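Local structure of putative nucleotide sugar epimerase/ dehydratase (Bordetella bronchiseptica, 2Q1S) at residues Ser46-Arg51 with Tyr102-Ala107; Gly221-Thr226 with Asp369-Thr374; Val193-His196 with Gln200-Thr203; Phe187-Ser192 with Arg205-Asn210. The protein binds NADH on a Rossmann fold and probably acts as an epimerase or dehydratase on nucleotide sugars in lipopolysaccharide O-antigen biosynthesis. All coordinates share one frame; numbering follows the deposited sequence.

Contact 1 comes first along the chain and joins helix 43-54 to strand 102-105 of the Rossmann sheet. Contact 4 sets helix 180-199 against strand 203-212 of the same sheet, its centre about 15 Å from that of contact 1, so two helix-strand layers stand beside the NADH and both touch it. Contact 3, nested inside the loop that contact 4 closes and centred about 13 Å from it, lies at the far end of the same helix; both also meet the second subunit. Contact 2 comes last and is peripheral: its centre lies about 27 to 38 Å from the others, where a loop beyond strand 203-212 picks up the last helix.

Contact 1: Ser46-Arg51 with Tyr102-Ala107; sequences SNLVKR and YVFHLA. With NAI (1,4-dihydronicotinamide adenine dinucleotide), chain B.
L106 packs against L48 with its side chain while its carbonyl O faces the cofactor: O3D of the nicotinamide ribose lies 2.9 Å from L106 O and 3.3 Å from A107 O, so any bond is weak and the hydroxyl may use either carbonyl. The chain runs on along the dinucleotide, and A107 CB rests 3.6 Å from C4A of the adenine, so these two residues span both halves of the NADH.

Everything that crosses between 46-51 and 102-107 is apolar and rests on one methyl group. L48 CD2 sits over a face of the F104 ring, 3.5 Å from F104 CG, in a CH-pi contact whose direction lies 25° off the ring normal. The methyl is displaced from the ring centre toward CG and CD2. With chi1 at -179°, L48 stretches from the helix toward the sheet, and the L48 and F104 side chains cross at about a right angle. The same CD2 also touches L106 CD1 at 3.9 Å, which wedges it between F104 and L106, two alternate residues of the strand and its exit.

The helix is 43-54, which begins within the glycine-rich turn of the Rossmann fold; F43 N bonds the cofactor. I271 and A274 of helix 263-276 close in on L48 and F104 respectively. In the parallel sheet, strand 102-105 runs between 34-38 and 145-151, with V35 and V147 against F104, and V37 and S149 against L106.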
# COMPACT_ATOMS: atom_id res chain seq x y z
N SER A 46 -8.57 -21.33 11.36
CA SER A 46 -9.12 -22.43 12.22
C SER A 46 -8.41 -23.76 11.93
O SER A 46 -8.12 -24.52 12.86
CB SER A 46 -10.64 -22.56 12.07
OG SER A 46 -10.95 -22.99 10.77
N ASN A 47 -8.14 -24.03 10.65
CA ASN A 47 -7.45 -25.27 10.26
C ASN A 47 -6.01 -25.28 10.71
O ASN A 47 -5.47 -26.31 11.14
CB ASN A 47 -7.55 -25.53 8.74
CG ASN A 47 -8.89 -26.13 8.36
OD1 ASN A 47 -9.11 -27.36 8.48
ND2 ASN A 47 -9.83 -25.27 7.91
N LEU A 48 -5.33 -24.13 10.61
CA LEU A 48 -3.99 -23.99 11.13
C LEU A 48 -3.93 -24.21 12.65
O LEU A 48 -3.02 -24.88 13.16
CB LEU A 48 -3.43 -22.60 10.75
CG LEU A 48 -2.00 -22.33 11.22
CD1 LEU A 48 -0.96 -23.31 10.69
CD2 LEU A 48 -1.56 -20.92 10.89
N VAL A 49 -4.86 -23.60 13.38
CA VAL A 49 -4.93 -23.76 14.83
C VAL A 49 -5.06 -25.24 15.20
O VAL A 49 -4.31 -25.72 16.06
CB VAL A 49 -5.99 -22.86 15.47
CG1 VAL A 49 -6.17 -23.16 16.94
CG2 VAL A 49 -5.60 -21.37 15.27
N LYS A 50 -5.97 -25.95 14.52
CA LYS A 50 -6.19 -27.40 14.76
C LYS A 50 -4.88 -28.15 14.55
O LYS A 50 -4.52 -29.03 15.35
CB LYS A 50 -7.26 -27.96 13.81
CG LYS A 50 -7.57 -29.46 13.99
N ARG A 51 -4.17 -27.83 13.47
CA ARG A 51 -2.94 -28.54 13.16
C ARG A 51 -1.82 -28.21 14.16
O ARG A 51 -1.07 -29.12 14.61
CB ARG A 51 -2.56 -28.29 11.70
CG ARG A 51 -1.29 -28.95 11.24
CD ARG A 51 -1.36 -30.49 11.32
NE ARG A 51 -0.17 -31.08 10.71
CZ ARG A 51 0.35 -32.24 11.07
NH1 ARG A 51 -0.23 -32.96 12.01
NH2 ARG A 51 1.46 -32.68 10.46
N TYR A 102 6.29 -17.84 17.22
CA TYR A 102 5.79 -17.73 15.84
C TYR A 102 4.56 -16.92 15.80
O TYR A 102 3.74 -16.95 16.73
CB TYR A 102 5.52 -19.12 15.23
CG TYR A 102 6.77 -19.95 15.13
CD1 TYR A 102 7.68 -19.75 14.08
CD2 TYR A 102 7.11 -20.91 16.11
CE1 TYR A 102 8.85 -20.46 13.98
CE2 TYR A 102 8.29 -21.64 16.03
CZ TYR A 102 9.19 -21.44 14.95
OH TYR A 102 10.37 -22.16 14.86
N VAL A 103 4.44 -16.12 14.75
CA VAL A 103 3.20 -15.38 14.49
C VAL A 103 2.77 -15.71 13.08
O VAL A 103 3.57 -15.72 12.18
CB VAL A 103 3.41 -13.82 14.62
CG1 VAL A 103 2.22 -13.01 14.06
CG2 VAL A 103 3.72 -13.44 16.05
N PHE A 104 1.50 -16.07 12.93
CA PHE A 104 0.87 -16.27 11.60
C PHE A 104 -0.13 -15.14 11.41
O PHE A 104 -1.01 -15.00 12.21
CB PHE A 104 0.15 -17.62 11.53
CG PHE A 104 1.08 -18.80 11.65
CD1 PHE A 104 1.44 -19.31 12.91
CD2 PHE A 104 1.67 -19.37 10.52
CE1 PHE A 104 2.31 -20.40 13.04
CE2 PHE A 104 2.52 -20.49 10.63
CZ PHE A 104 2.87 -20.98 11.91
N HIS A 105 0.08 -14.31 10.37
CA HIS A 105 -0.82 -13.21 10.10
C HIS A 105 -1.73 -13.54 8.91
O HIS A 105 -1.24 -13.48 7.73
CB HIS A 105 0.02 -11.94 9.86
CG HIS A 105 -0.83 -10.79 9.41
ND1 HIS A 105 -2.14 -10.67 9.78
CD2 HIS A 105 -0.55 -9.77 8.57
CE1 HIS A 105 -2.66 -9.59 9.19
NE2 HIS A 105 -1.71 -9.03 8.45
N LEU A 106 -2.93 -14.04 9.25
CA LEU A 106 -3.92 -14.50 8.25
C LEU A 106 -5.11 -13.59 8.07
O LEU A 106 -6.02 -13.91 7.32
CB LEU A 106 -4.40 -15.94 8.56
CG LEU A 106 -3.28 -16.91 8.93
CD1 LEU A 106 -3.98 -18.25 9.28
CD2 LEU A 106 -2.28 -17.08 7.85
N ALA A 107 -5.21 -12.50 8.83
CA ALA A 107 -6.38 -11.65 8.73
C ALA A 107 -6.46 -11.03 7.31
O ALA A 107 -5.47 -10.81 6.60
CB ALA A 107 -6.38 -10.61 9.79
PA NAI B . -11.32 -15.74 6.28
O1A NAI B . -12.12 -14.53 5.99
O2A NAI B . -12.05 -17.03 6.73
O5B NAI B . -10.19 -15.45 7.30
C5B NAI B . -9.72 -14.15 7.65
C4B NAI B . -9.90 -13.89 9.13
O4B NAI B . -9.46 -12.57 9.42
C3B NAI B . -11.39 -13.98 9.54
O3B NAI B . -11.54 -14.86 10.67
C2B NAI B . -11.71 -12.55 9.98
O2B NAI B . -12.70 -12.38 11.04
C1B NAI B . -10.34 -12.05 10.44
N9A NAI B . -10.21 -10.61 10.52
C8A NAI B . -10.72 -9.68 9.65
N7A NAI B . -10.34 -8.47 10.04
C5A NAI B . -9.57 -8.56 11.16
C6A NAI B . -8.86 -7.66 12.08
N6A NAI B . -8.86 -6.33 11.93
N1A NAI B . -8.17 -8.17 13.14
C2A NAI B . -8.17 -9.52 13.32
N3A NAI B . -8.77 -10.44 12.54
C4A NAI B . -9.49 -10.02 11.44
O3 NAI B . -10.57 -16.04 4.91
PN NAI B . -9.42 -17.14 4.57
O1N NAI B . -9.67 -17.72 3.27
O2N NAI B . -9.24 -17.96 5.83
O5D NAI B . -8.09 -16.18 4.50
C5D NAI B . -6.96 -16.36 5.36
C4D NAI B . -5.78 -15.64 4.72
O4D NAI B . -5.45 -16.29 3.51
C3D NAI B . -6.12 -14.21 4.29
O3D NAI B . -4.98 -13.39 4.61
C2D NAI B . -6.35 -14.32 2.82
O2D NAI B . -6.08 -13.05 2.15
C1D NAI B . -5.35 -15.37 2.41
N1N NAI B . -5.68 -16.04 1.18
C2N NAI B . -6.70 -16.96 1.09
C3N NAI B . -6.98 -17.61 -0.11
C7N NAI B . -8.12 -18.62 -0.23
O7N NAI B . -8.28 -19.17 -1.31
N7N NAI B . -8.86 -18.86 0.88
C4N NAI B . -6.15 -17.39 -1.24
C5N NAI B . -5.08 -16.46 -1.10
C6N NAI B . -4.85 -15.84 0.12

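Contact 2: Gly221-Thr226 with Asp369-Thr374; sequences GRWRGT and DSALAT
The loop that follows strand 203-212 is pinned to the last helix of the chain, 369-374, by one tryptophan: W223 lies flat against A371. The methyl CB of A371 stands over the centre of the six-membered ring, 3.4 Å from W223 CD2 and only 13° off the ring normal, which makes this a face-on CH-pi contact. Beside it, L372 CD2 comes up at the edge of the indole, near its plane, and meets W223 CH2 at 3.9 Å; the two side chains cross at about a right angle. Two consecutive helix residues, A371 and L372, thus supply a face partner and an edge partner.

W223 has CG anti to its backbone N (chi1 180°), which swings the indole back beside its own carbonyl carbon and over the chain that follows. The backbone N atoms of G225 and T226 lie above the face away from A371, so the ring is sandwiched between its own loop and the helix. At the backbone angles of G225 (phi 114°) a CB would be jammed against R224 O.

Around the tryptophan the loop is tied down by polar bonds, R222 NH2 to N65 O and R224 NE to H110 O, while K367, just ahead of the helix, bonds G221 O. The side chain of W223 is about 13 Å from the bound NADH, measured between nearest atoms. This is surface packing, an aromatic side chain docking a C-terminal helix onto the loop between strand 203-212 and helix 234-243.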
# COMPACT_ATOMS: atom_id res chain seq x y z
N GLY A 221 -19.61 -14.73 9.57
CA GLY A 221 -19.32 -13.36 10.00
C GLY A 221 -20.40 -12.35 9.67
O GLY A 221 -21.56 -12.72 9.48
N ARG A 222 -20.02 -11.08 9.59
CA ARG A 222 -20.96 -9.97 9.37
C ARG A 222 -21.22 -9.78 7.89
O ARG A 222 -20.38 -10.20 7.07
CB ARG A 222 -20.38 -8.68 9.96
CG ARG A 222 -19.86 -8.90 11.36
CD ARG A 222 -19.39 -7.62 12.06
NE ARG A 222 -18.22 -7.99 12.84
CZ ARG A 222 -17.23 -7.17 13.18
NH1 ARG A 222 -17.27 -5.89 12.84
NH2 ARG A 222 -16.21 -7.66 13.87
N TRP A 223 -22.35 -9.18 7.53
CA TRP A 223 -22.61 -8.74 6.17
C TRP A 223 -21.52 -7.76 5.71
O TRP A 223 -21.31 -6.72 6.31
CB TRP A 223 -23.96 -8.02 6.10
CG TRP A 223 -24.29 -7.54 4.75
CD1 TRP A 223 -24.32 -6.23 4.31
CD2 TRP A 223 -24.68 -8.36 3.63
NE1 TRP A 223 -24.72 -6.20 2.99
CE2 TRP A 223 -24.97 -7.48 2.55
CE3 TRP A 223 -24.84 -9.74 3.45
CZ2 TRP A 223 -25.37 -7.95 1.29
CZ3 TRP A 223 -25.26 -10.21 2.20
CH2 TRP A 223 -25.51 -9.32 1.13
N ARG A 224 -20.81 -8.10 4.64
CA ARG A 224 -19.75 -7.23 4.17
C ARG A 224 -20.13 -6.53 2.86
O ARG A 224 -19.24 -6.10 2.09
CB ARG A 224 -18.41 -8.00 4.12
CG ARG A 224 -17.98 -8.40 5.53
CD ARG A 224 -16.76 -9.27 5.59
NE ARG A 224 -16.80 -10.46 4.73
CZ ARG A 224 -17.41 -11.60 4.98
NH1 ARG A 224 -18.17 -11.72 6.07
NH2 ARG A 224 -17.30 -12.61 4.12
N GLY A 225 -21.43 -6.39 2.60
CA GLY A 225 -21.84 -5.54 1.51
C GLY A 225 -22.51 -6.19 0.32
O GLY A 225 -23.34 -5.58 -0.33
N THR A 226 -22.10 -7.42 0.00
CA THR A 226 -22.52 -8.08 -1.23
C THR A 226 -22.86 -9.55 -0.97
O THR A 226 -22.49 -10.12 0.07
CB THR A 226 -21.43 -8.00 -2.33
OG1 THR A 226 -20.49 -9.06 -2.14
CG2 THR A 226 -20.68 -6.64 -2.33
N ASP A 369 -30.35 -13.24 5.12
CA ASP A 369 -31.50 -13.28 4.21
C ASP A 369 -32.00 -11.89 3.80
O ASP A 369 -32.19 -11.61 2.61
CB ASP A 369 -32.65 -14.08 4.83
CG ASP A 369 -32.51 -15.58 4.64
OD1 ASP A 369 -31.62 -16.05 3.89
OD2 ASP A 369 -33.34 -16.30 5.25
N SER A 370 -32.18 -11.02 4.79
CA SER A 370 -32.68 -9.66 4.58
C SER A 370 -31.73 -8.79 3.74
O SER A 370 -32.16 -8.09 2.83
CB SER A 370 -32.96 -9.00 5.93
OG SER A 370 -33.22 -7.61 5.79
N ALA A 371 -30.44 -8.86 4.05
CA ALA A 371 -29.40 -8.15 3.32
C ALA A 371 -29.37 -8.64 1.87
O ALA A 371 -29.34 -7.82 0.94
CB ALA A 371 -28.04 -8.35 3.99
N LEU A 372 -29.40 -9.96 1.70
CA LEU A 372 -29.48 -10.59 0.38
C LEU A 372 -30.66 -10.12 -0.45
O LEU A 372 -30.55 -9.95 -1.66
CB LEU A 372 -29.57 -12.12 0.50
CG LEU A 372 -28.33 -13.02 0.52
CD1 LEU A 372 -28.75 -14.44 0.10
CD2 LEU A 372 -27.18 -12.52 -0.38
N ALA A 373 -31.81 -9.94 0.21
CA ALA A 373 -33.04 -9.51 -0.45
C ALA A 373 -32.96 -8.04 -0.91
O ALA A 373 -33.39 -7.71 -2.02
CB ALA A 373 -34.25 -9.72 0.46
N THR A 374 -32.38 -7.20 -0.06
CA THR A 374 -32.20 -5.76 -0.34
C THR A 374 -31.13 -5.48 -1.42
O THR A 374 -31.20 -4.46 -2.12
CB THR A 374 -31.85 -5.00 0.96
OG1 THR A 374 -32.88 -5.23 1.94
CG2 THR A 374 -31.74 -3.49 0.72

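Contact 3: Val193-His196 with Gln200-Thr203; sequences VYYH and QLPT
Y195 and L201 make the tight side of this helix end, whereas Q200 points off toward solvent. The carbonyl of Y195 takes a hydrogen bond from L201 N at 3.1 Å, with the donor standing above the carbonyl plane, 39° out of it. L201 CD2 then tucks against Y195 CB at 3.7 Å, and the leucine is buried between this helix and helix 128-137, against Y134 and L137.

H196 is held close as well, through carbon rather than N-H groups. L201 O lies 3.2 Å from H196 CA in a CA-H...O contact, and the same oxygen sits in the plane of the imidazole at its edge, 3.5 Å from H196 CD2. H196 CB also comes up to T203 OG1 at 3.6 Å; that hydroxyl bonds S192 O one turn back.

On the looser side, Q200 N reaches H196 O at 2.9 Å, but the bond is bent and weak. Q200 is the first residue to leave the helix, with phi 62°, and its side chain is exposed. Beyond it P202 centres an inverse gamma turn closed by T203 N to L201 O.

The chain thus reverses from helix 180-199 into strand 203-212. Y195 OH bonds E135 of helix 128-137, and V193, Y194 and Y195 pack on H175, P180 and P119 of the second subunit, respectively.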
# COMPACT_ATOMS: atom_id res chain seq x y z
N VAL A 193 8.69 -7.18 3.40
CA VAL A 193 10.06 -6.97 2.94
C VAL A 193 10.74 -5.82 3.73
O VAL A 193 11.89 -5.95 4.19
CB VAL A 193 10.10 -6.74 1.41
CG1 VAL A 193 11.48 -6.29 0.95
CG2 VAL A 193 9.68 -8.05 0.66
N TYR A 194 10.00 -4.71 3.90
CA TYR A 194 10.57 -3.57 4.61
C TYR A 194 10.93 -3.85 6.06
O TYR A 194 12.03 -3.55 6.52
CB TYR A 194 9.62 -2.38 4.58
CG TYR A 194 10.09 -1.25 5.45
CD1 TYR A 194 11.09 -0.38 5.02
CD2 TYR A 194 9.54 -1.06 6.73
CE1 TYR A 194 11.55 0.64 5.86
CE2 TYR A 194 9.99 -0.04 7.58
CZ TYR A 194 11.00 0.80 7.12
OH TYR A 194 11.47 1.82 7.91
N TYR A 195 10.00 -4.46 6.79
CA TYR A 195 10.29 -4.72 8.21
C TYR A 195 11.40 -5.73 8.39
O TYR A 195 12.14 -5.68 9.41
CB TYR A 195 9.00 -5.15 8.93
CG TYR A 195 8.22 -3.94 9.39
CD1 TYR A 195 7.30 -3.32 8.52
CD2 TYR A 195 8.43 -3.39 10.65
CE1 TYR A 195 6.60 -2.18 8.93
CE2 TYR A 195 7.74 -2.28 11.04
CZ TYR A 195 6.81 -1.67 10.19
OH TYR A 195 6.19 -0.53 10.64
N HIS A 196 11.56 -6.66 7.45
CA HIS A 196 12.71 -7.57 7.48
C HIS A 196 14.06 -6.82 7.25
O HIS A 196 15.02 -6.98 8.00
CB HIS A 196 12.56 -8.74 6.50
CG HIS A 196 13.82 -9.53 6.35
ND1 HIS A 196 14.68 -9.38 5.28
CD2 HIS A 196 14.42 -10.42 7.18
CE1 HIS A 196 15.72 -10.17 5.44
NE2 HIS A 196 15.59 -10.82 6.59
N GLN A 200 14.86 -6.42 10.87
CA GLN A 200 15.18 -7.85 11.00
C GLN A 200 13.96 -8.66 11.44
O GLN A 200 14.10 -9.75 11.95
CB GLN A 200 16.39 -8.07 11.95
CG GLN A 200 17.70 -7.51 11.33
CD GLN A 200 17.75 -5.98 11.39
OE1 GLN A 200 17.49 -5.38 12.45
NE2 GLN A 200 18.04 -5.35 10.24
N LEU A 201 12.76 -8.12 11.20
CA LEU A 201 11.54 -8.88 11.51
C LEU A 201 11.55 -10.12 10.60
O LEU A 201 11.73 -9.97 9.39
CB LEU A 201 10.28 -8.03 11.26
CG LEU A 201 8.99 -8.70 11.75
CD1 LEU A 201 8.80 -8.67 13.29
CD2 LEU A 201 7.83 -7.96 11.11
N PRO A 202 11.47 -11.35 11.18
CA PRO A 202 11.74 -12.56 10.38
C PRO A 202 10.57 -13.05 9.54
O PRO A 202 9.96 -14.10 9.83
CB PRO A 202 12.16 -13.59 11.43
CG PRO A 202 11.43 -13.20 12.64
CD PRO A 202 11.33 -11.69 12.63
N THR A 203 10.23 -12.23 8.55
CA THR A 203 9.00 -12.46 7.79
C THR A 203 9.19 -13.49 6.68
O THR A 203 10.26 -13.58 6.06
CB THR A 203 8.51 -11.17 7.13
OG1 THR A 203 9.50 -10.69 6.21
CG2 THR A 203 8.17 -10.13 8.20

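Contact 4: Phe187-Ser192 with Arg205-Asn210; sequences FGEFYS and RARFQN. With NAI (1,4-dihydronicotinamide adenine dinucleotide), chain B.
Helix 187-192 runs nearly antiparallel to strand 205-208, their directions 157° apart and their axes 10.1 Å from each other at closest, with E189 and R205 the residues whose CA atoms are the nearest pair. Between them E189 sends a carboxylate that two arginines hold through three hydrogen bonds. R207 grips it side-on, with NE at 2.9 Å from E189 OE2 and NH2 at 2.8 Å from E189 OE1, each on the syn side of its oxygen. R205 NH1 adds a second bond to E189 OE1, 2.9 Å long and nearly along the C-O axis. The two salt bridges fix the rotation of the carboxylate.

R207 reaches it with a chain extended from CG to NE. R205, by contrast, bends at chi3 (-78°), which brings NH1 round to the acid while its CG packs 3.7 Å from S192 CB. The two positive charges also share D170, whose OD1 bonds both R205 NH1 and R207 NH2, so the largely buried network is probably close to charge balance.

Further along the strand the chain arrives at the cofactor. F208 CE1 lies 3.5 Å from N1N of the nicotinamide, F208 O approaches its C5N at 3.0 Å, and N210 also belongs to a UDP site. On the outer side of the helix, F187 stacks on F187 of the second subunit. Helix 180-199 also carries Y181 and K185, both bonded to the NADH, in the YxxxK spacing characteristic of short-chain dehydrogenases/reductases; the salt bridges join this helix to the strand that leads to the nicotinamide.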
# COMPACT_ATOMS: atom_id res chain seq x y z
N PHE A 187 0.36 -4.97 -0.68
CA PHE A 187 0.94 -4.00 0.24
C PHE A 187 1.55 -4.72 1.45
O PHE A 187 2.60 -4.32 1.96
CB PHE A 187 -0.10 -2.98 0.72
CG PHE A 187 -0.65 -2.05 -0.38
CD1 PHE A 187 -0.08 -2.00 -1.65
CD2 PHE A 187 -1.72 -1.21 -0.09
CE1 PHE A 187 -0.60 -1.12 -2.63
CE2 PHE A 187 -2.24 -0.34 -1.10
CZ PHE A 187 -1.65 -0.32 -2.31
N GLY A 188 0.89 -5.80 1.89
CA GLY A 188 1.41 -6.56 3.02
C GLY A 188 2.73 -7.26 2.64
O GLY A 188 3.60 -7.48 3.51
N GLU A 189 2.92 -7.60 1.36
CA GLU A 189 4.25 -8.08 0.91
C GLU A 189 5.31 -6.99 0.98
O GLU A 189 6.42 -7.23 1.49
CB GLU A 189 4.22 -8.70 -0.47
CG GLU A 189 3.40 -10.03 -0.57
CD GLU A 189 3.89 -10.93 -1.69
OE1 GLU A 189 5.10 -11.03 -1.92
OE2 GLU A 189 2.98 -11.51 -2.34
N PHE A 190 4.96 -5.76 0.55
CA PHE A 190 5.87 -4.62 0.69
C PHE A 190 6.27 -4.47 2.16
O PHE A 190 7.46 -4.32 2.47
CB PHE A 190 5.22 -3.30 0.19
CG PHE A 190 5.31 -3.08 -1.29
CD1 PHE A 190 6.39 -2.39 -1.82
CD2 PHE A 190 4.27 -3.43 -2.14
CE1 PHE A 190 6.47 -2.13 -3.22
CE2 PHE A 190 4.34 -3.20 -3.53
CZ PHE A 190 5.43 -2.52 -4.05
N TYR A 191 5.29 -4.47 3.06
CA TYR A 191 5.59 -4.30 4.48
C TYR A 191 6.48 -5.42 4.99
O TYR A 191 7.38 -5.21 5.82
CB TYR A 191 4.32 -4.28 5.34
CG TYR A 191 3.40 -3.08 5.10
CD1 TYR A 191 3.88 -1.81 4.82
CD2 TYR A 191 2.01 -3.22 5.21
CE1 TYR A 191 3.01 -0.73 4.66
CE2 TYR A 191 1.15 -2.19 5.03
CZ TYR A 191 1.60 -0.89 4.77
OH TYR A 191 0.67 0.14 4.64
N SER A 192 6.19 -6.64 4.52
CA SER A 192 6.96 -7.79 4.98
C SER A 192 8.43 -7.66 4.60
O SER A 192 9.35 -8.02 5.38
CB SER A 192 6.35 -9.06 4.36
OG SER A 192 5.08 -9.34 4.90
N ARG A 205 6.66 -14.70 3.36
CA ARG A 205 5.40 -14.49 2.65
C ARG A 205 5.04 -15.83 2.04
O ARG A 205 5.85 -16.43 1.33
CB ARG A 205 5.61 -13.43 1.56
CG ARG A 205 5.90 -12.03 2.19
CD ARG A 205 6.61 -11.16 1.12
NE ARG A 205 8.02 -11.46 0.94
CZ ARG A 205 8.66 -11.39 -0.23
NH1 ARG A 205 7.95 -11.12 -1.32
NH2 ARG A 205 9.95 -11.64 -0.30
N ALA A 206 3.81 -16.28 2.31
CA ALA A 206 3.31 -17.56 1.76
C ALA A 206 2.21 -17.22 0.78
O ALA A 206 1.19 -16.75 1.18
CB ALA A 206 2.75 -18.45 2.91
N ARG A 207 2.45 -17.43 -0.52
CA ARG A 207 1.48 -17.10 -1.57
C ARG A 207 0.66 -18.35 -1.90
O ARG A 207 1.20 -19.39 -2.22
CB ARG A 207 2.23 -16.68 -2.84
CG ARG A 207 2.87 -15.30 -2.72
CD ARG A 207 3.62 -14.96 -4.02
NE ARG A 207 4.28 -13.67 -3.87
CZ ARG A 207 5.38 -13.30 -4.57
NH1 ARG A 207 5.92 -14.10 -5.48
NH2 ARG A 207 5.93 -12.09 -4.35
N PHE A 208 -0.65 -18.22 -1.80
CA PHE A 208 -1.47 -19.35 -2.21
C PHE A 208 -2.75 -18.87 -2.87
O PHE A 208 -3.00 -17.67 -2.96
CB PHE A 208 -1.65 -20.36 -1.06
CG PHE A 208 -2.10 -19.75 0.26
CD1 PHE A 208 -3.43 -19.56 0.49
CD2 PHE A 208 -1.19 -19.47 1.27
CE1 PHE A 208 -3.90 -19.03 1.68
CE2 PHE A 208 -1.63 -18.94 2.50
CZ PHE A 208 -3.03 -18.73 2.71
N GLN A 209 -3.52 -19.79 -3.43
CA GLN A 209 -4.81 -19.36 -3.95
C GLN A 209 -5.71 -20.56 -4.12
O GLN A 209 -5.25 -21.67 -4.20
CB GLN A 209 -4.68 -18.55 -5.26
CG GLN A 209 -4.03 -19.29 -6.41
N ASN A 210 -7.02 -20.30 -4.16
CA ASN A 210 -7.99 -21.36 -4.40
C ASN A 210 -7.94 -22.49 -3.37
O ASN A 210 -8.03 -23.69 -3.71
CB ASN A 210 -7.86 -21.83 -5.84
CG ASN A 210 -8.22 -20.72 -6.81
OD1 ASN A 210 -9.32 -20.15 -6.72
ND2 ASN A 210 -7.34 -20.42 -7.71
PA NAI B . -11.32 -15.74 6.28
O1A NAI B . -12.12 -14.53 5.99
O2A NAI B . -12.05 -17.03 6.73
O5B NAI B . -10.19 -15.45 7.30
C5B NAI B . -9.72 -14.15 7.65
C4B NAI B . -9.90 -13.89 9.13
O4B NAI B . -9.46 -12.57 9.42
C3B NAI B . -11.39 -13.98 9.54
O3B NAI B . -11.54 -14.86 10.67
C2B NAI B . -11.71 -12.55 9.98
O2B NAI B . -12.70 -12.38 11.04
C1B NAI B . -10.34 -12.05 10.44
N9A NAI B . -10.21 -10.61 10.52
C8A NAI B . -10.72 -9.68 9.65
N7A NAI B . -10.34 -8.47 10.04
C5A NAI B . -9.57 -8.56 11.16
C6A NAI B . -8.86 -7.66 12.08
N6A NAI B . -8.86 -6.33 11.93
N1A NAI B . -8.17 -8.17 13.14
C2A NAI B . -8.17 -9.52 13.32
N3A NAI B . -8.77 -10.44 12.54
C4A NAI B . -9.49 -10.02 11.44
O3 NAI B . -10.57 -16.04 4.91
PN NAI B . -9.42 -17.14 4.57
O1N NAI B . -9.67 -17.72 3.27
O2N NAI B . -9.24 -17.96 5.83
O5D NAI B . -8.09 -16.18 4.50
C5D NAI B . -6.96 -16.36 5.36
C4D NAI B . -5.78 -15.64 4.72
O4D NAI B . -5.45 -16.29 3.51
C3D NAI B . -6.12 -14.21 4.29
O3D NAI B . -4.98 -13.39 4.61
C2D NAI B . -6.35 -14.32 2.82
O2D NAI B . -6.08 -13.05 2.15
C1D NAI B . -5.35 -15.37 2.41
N1N NAI B . -5.68 -16.04 1.18
C2N NAI B . -6.70 -16.96 1.09
C3N NAI B . -6.98 -17.61 -0.11
C7N NAI B . -8.12 -18.62 -0.23
O7N NAI B . -8.28 -19.17 -1.31
N7N NAI B . -8.86 -18.86 0.88
C4N NAI B . -6.15 -17.39 -1.24
C5N NAI B . -5.08 -16.46 -1.10
C6N NAI B . -4.85 -15.84 0.12